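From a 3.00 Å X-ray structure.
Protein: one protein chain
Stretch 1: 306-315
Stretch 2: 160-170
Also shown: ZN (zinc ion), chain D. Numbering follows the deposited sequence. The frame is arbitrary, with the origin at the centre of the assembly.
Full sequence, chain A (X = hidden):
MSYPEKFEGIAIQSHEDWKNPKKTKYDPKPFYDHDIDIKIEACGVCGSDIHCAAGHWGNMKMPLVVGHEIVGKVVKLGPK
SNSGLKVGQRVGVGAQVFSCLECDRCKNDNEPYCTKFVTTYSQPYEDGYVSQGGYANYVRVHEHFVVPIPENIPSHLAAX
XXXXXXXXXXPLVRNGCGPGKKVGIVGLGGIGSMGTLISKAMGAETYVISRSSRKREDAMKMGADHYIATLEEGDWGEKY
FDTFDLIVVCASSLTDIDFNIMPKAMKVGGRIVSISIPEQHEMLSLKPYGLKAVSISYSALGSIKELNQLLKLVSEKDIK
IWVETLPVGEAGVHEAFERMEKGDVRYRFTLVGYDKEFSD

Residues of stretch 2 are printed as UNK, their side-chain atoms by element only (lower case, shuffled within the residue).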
# COMPACT_ATOMS: atom_id res chain seq x y z
N GLU A 306 -6.25 5.74 19.72
CA GLU A 306 -6.73 4.44 19.28
C GLU A 306 -6.67 3.48 20.46
O GLU A 306 -7.56 2.65 20.62
CB GLU A 306 -5.86 3.91 18.14
CG GLU A 306 -5.88 4.82 16.92
CD GLU A 306 -4.88 4.41 15.86
OE1 GLU A 306 -3.69 4.31 16.18
OE2 GLU A 306 -5.29 4.21 14.70
N LEU A 307 -5.64 3.58 21.29
CA LEU A 307 -5.52 2.69 22.43
C LEU A 307 -6.69 2.83 23.39
O LEU A 307 -7.13 1.85 24.00
CB LEU A 307 -4.22 2.92 23.19
CG LEU A 307 -3.99 1.89 24.31
CD1 LEU A 307 -4.47 0.52 23.87
CD2 LEU A 307 -2.51 1.84 24.67
N ASN A 308 -7.20 4.05 23.54
CA ASN A 308 -8.33 4.26 24.41
C ASN A 308 -9.57 3.76 23.68
O ASN A 308 -10.45 3.15 24.28
CB ASN A 308 -8.46 5.74 24.79
CG ASN A 308 -7.47 6.15 25.87
OD1 ASN A 308 -7.44 5.58 26.97
ND2 ASN A 308 -6.64 7.15 25.57
N GLN A 309 -9.61 4.00 22.38
CA GLN A 309 -10.73 3.51 21.58
C GLN A 309 -10.92 1.99 21.74
O GLN A 309 -12.04 1.49 21.88
CB GLN A 309 -10.50 3.82 20.09
CG GLN A 309 -10.79 5.24 19.68
CD GLN A 309 -10.50 5.47 18.22
OE1 GLN A 309 -10.55 4.54 17.41
NE2 GLN A 309 -10.20 6.72 17.85
N LEU A 310 -9.80 1.26 21.69
CA LEU A 310 -9.82 -0.19 21.82
C LEU A 310 -10.29 -0.55 23.22
O LEU A 310 -11.22 -1.35 23.39
CB LEU A 310 -8.42 -0.77 21.57
CG LEU A 310 -8.30 -2.30 21.70
CD1 LEU A 310 -9.32 -2.95 20.80
CD2 LEU A 310 -6.92 -2.77 21.33
N LEU A 311 -9.65 0.04 24.22
CA LEU A 311 -10.04 -0.25 25.58
C LEU A 311 -11.54 -0.04 25.73
O LEU A 311 -12.20 -0.78 26.46
CB LEU A 311 -9.27 0.63 26.56
CG LEU A 311 -7.88 0.13 26.88
CD1 LEU A 311 -7.35 0.88 28.08
CD2 LEU A 311 -7.93 -1.35 27.18
N LYS A 312 -12.07 0.95 25.04
CA LYS A 312 -13.50 1.24 25.11
C LYS A 312 -14.28 0.08 24.50
O LYS A 312 -15.20 -0.46 25.12
CB LYS A 312 -13.82 2.54 24.36
CG LYS A 312 -15.29 2.91 24.29
CD LYS A 312 -15.46 4.18 23.46
CE LYS A 312 -16.92 4.58 23.33
NZ LYS A 312 -17.45 5.09 24.62
N LEU A 313 -13.89 -0.32 23.30
CA LEU A 313 -14.53 -1.41 22.59
C LEU A 313 -14.52 -2.71 23.37
O LEU A 313 -15.56 -3.31 23.61
CB LEU A 313 -13.86 -1.62 21.25
CG LEU A 313 -14.28 -2.88 20.52
CD1 LEU A 313 -15.78 -2.96 20.41
CD2 LEU A 313 -13.65 -2.88 19.14
N VAL A 314 -13.34 -3.18 23.74
CA VAL A 314 -13.25 -4.42 24.49
C VAL A 314 -14.17 -4.34 25.71
O VAL A 314 -14.84 -5.31 26.04
CB VAL A 314 -11.81 -4.70 24.95
CG1 VAL A 314 -11.79 -5.86 25.92
CG2 VAL A 314 -10.95 -5.00 23.74
N SER A 315 -14.19 -3.19 26.35
CA SER A 315 -15.02 -2.97 27.53
C SER A 315 -16.52 -3.01 27.21
O SER A 315 -17.29 -3.66 27.90
CB SER A 315 -14.70 -1.62 28.14
OG SER A 315 -15.87 -1.04 28.69
N UNK A 160 -2.69 -7.42 27.65
CA UNK A 160 -2.30 -7.70 26.27
C UNK A 160 -2.76 -6.68 25.24
O UNK A 160 -2.07 -6.44 24.25
c UNK A 160 -3.29 -8.60 28.28
c UNK A 160 -2.80 -9.71 27.38
c UNK A 160 -2.90 -9.07 26.02
N UNK A 161 -3.93 -6.11 25.47
CA UNK A 161 -4.48 -5.12 24.54
C UNK A 161 -3.52 -3.96 24.39
O UNK A 161 -3.38 -3.39 23.32
c UNK A 161 -5.81 -4.58 25.06
c UNK A 161 -7.41 -6.22 24.07
c UNK A 161 -6.94 -5.57 25.36
c UNK A 161 -8.08 -4.84 26.05
N UNK A 162 -2.86 -3.63 25.49
CA UNK A 162 -1.93 -2.52 25.56
C UNK A 162 -0.85 -2.46 24.49
O UNK A 162 -0.19 -1.43 24.33
c UNK A 162 -1.74 -2.42 29.43
c UNK A 162 -2.37 -2.30 28.06
c UNK A 162 -1.32 -2.48 26.95
c UNK A 162 -3.05 -0.94 27.88
N UNK A 163 -0.64 -3.56 23.77
CA UNK A 163 0.35 -3.59 22.69
C UNK A 163 -0.04 -4.57 21.58
O UNK A 163 -0.35 -4.17 20.46
c UNK A 163 1.74 -3.98 23.19
s UNK A 163 2.89 -3.97 21.81
N UNK A 164 -0.01 -5.85 21.91
CA UNK A 164 -0.39 -6.83 20.93
C UNK A 164 -1.72 -6.42 20.33
O UNK A 164 -1.88 -6.42 19.10
N UNK A 165 -2.67 -6.06 21.19
CA UNK A 165 -3.99 -5.66 20.73
C UNK A 165 -3.93 -4.38 19.92
O UNK A 165 -4.28 -4.35 18.74
N UNK A 166 -3.49 -3.30 20.56
CA UNK A 166 -3.40 -2.02 19.88
C UNK A 166 -2.71 -2.15 18.53
O UNK A 166 -3.05 -1.44 17.59
c UNK A 166 -2.65 -1.03 20.75
c UNK A 166 -3.77 0.90 19.81
c UNK A 166 -1.59 1.23 20.95
c UNK A 166 -2.43 0.31 20.08
N UNK A 167 -1.75 -3.06 18.44
CA UNK A 167 -1.00 -3.25 17.20
C UNK A 167 -1.81 -3.72 15.99
O UNK A 167 -1.45 -3.39 14.84
c UNK A 167 0.70 -4.79 16.14
o UNK A 167 1.28 -3.45 18.03
c UNK A 167 0.20 -4.20 17.44
N UNK A 168 -2.90 -4.46 16.23
CA UNK A 168 -3.79 -4.94 15.15
C UNK A 168 -4.91 -3.95 15.03
O UNK A 168 -5.46 -3.74 13.96
c UNK A 168 -4.52 -6.24 15.46
c UNK A 168 -4.53 -7.11 14.23
c UNK A 168 -3.93 -6.92 16.67
N UNK A 169 -5.28 -3.37 16.16
CA UNK A 169 -6.37 -2.43 16.17
C UNK A 169 -6.10 -1.22 15.31
O UNK A 169 -6.93 -0.83 14.50
c UNK A 169 -9.95 0.84 17.60
c UNK A 169 -6.72 -2.00 17.59
c UNK A 169 -10.11 -0.38 16.96
c UNK A 169 -7.72 0.21 18.26
o UNK A 169 -10.96 1.76 17.58
c UNK A 169 -8.76 1.14 18.25
c UNK A 169 -7.86 -1.02 17.62
c UNK A 169 -9.07 -1.30 16.98
N UNK A 170 -4.92 -0.63 15.46
CA UNK A 170 -4.59 0.55 14.67
C UNK A 170 -4.73 0.31 13.17
O UNK A 170 -5.42 1.05 12.47
o UNK A 170 -3.09 2.42 14.75
c UNK A 170 -3.19 1.04 15.01
ZN ZN D . 4.65 -5.60 21.49

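Position 160 has three side-chain carbons that close a ring onto its own backbone N, and they lie out of reach of stretch 1. This is Pro 160, whose ring leaves N without a hydrogen to donate. Position 161 carries four carbons forked at the second and points toward stretch 1, where one fork tip meets Leu 311 and Val 314: it is Leu 161, with CD1 3.7 Å from both Leu 311 CD2 and Val 314 CG2, a branched apolar end suited to a buried, apolar site. Position 162 has the same four-carbon fork. Its CA-to-CB bond points away, yet its end comes nearer and approaches Leu 307; this is Leu 162, CD2 lying 4.3 Å from Leu 307 CD2, its length letting it reach back to an apolar partner.

Position 163 shows one carbon and then a sulfur; its CA-to-CB bond points away from stretch 1, and the sulfur lies beside the zinc. It is Cys 163, and its SG binds ZN at 2.4 Å, as a thiolate does well; two further ligands come from elsewhere in the structure. Position 164 has no side-chain atoms: Gly 164, out of reach of stretch 1. Position 165 is equally bare, and here the absence matters. A CB would point toward the other helix, only 3.4 Å from Leu 310 CD2, and would clash with Leu 161 CA; Gly 165 suits this tight place.

Position 166, four carbons forked at the second, sends its end against Glu 306 and Leu 307. It is Leu 166, with CD2 3.8 Å from Leu 307 CB, again apolar against apolar. Position 167 has one carbon carrying an oxygen and a carbon, and points away: Thr 167, whose OG1 makes a weak hydrogen bond to Cys 163 O (3.0 Å), satisfying a buried hydroxyl within its own helix. Position 168, one carbon carrying two others, also points away; Val 168 is apolar, as befits its buried site.

Position 169 bears one carbon, then a six-carbon ring with an oxygen; CA-to-CB points toward stretch 1, and the ring lies against Leu 310 and Glu 306. This is Tyr 169, whose broad ring covers Leu 310: CD2 packs 3.5 Å from Leu 310 CB, while Leu 310 CA lies over one ring face and Glu 306 O near the edge. Position 170 has one carbon and then one oxygen, which lies 2.4 Å from Glu 306 OE1; this is Ser 170, whose small hydroxyl, OG, donates the very short hydrogen bond to that carboxylate, though the placement of OG is less sure.

The helices cross at 101°, their axes approaching to 9.6 Å. Leu 310 is the knob, seated among Leu 161, Gly 165, Leu 166 and Tyr 169. Leucines and Val 314 extend this apolar packing, and the Ser 170–Glu 306 bond adds a polar link; together the stretches bury 658 Å².

Stretch 2 (160-170) PLLCGGLTVYS
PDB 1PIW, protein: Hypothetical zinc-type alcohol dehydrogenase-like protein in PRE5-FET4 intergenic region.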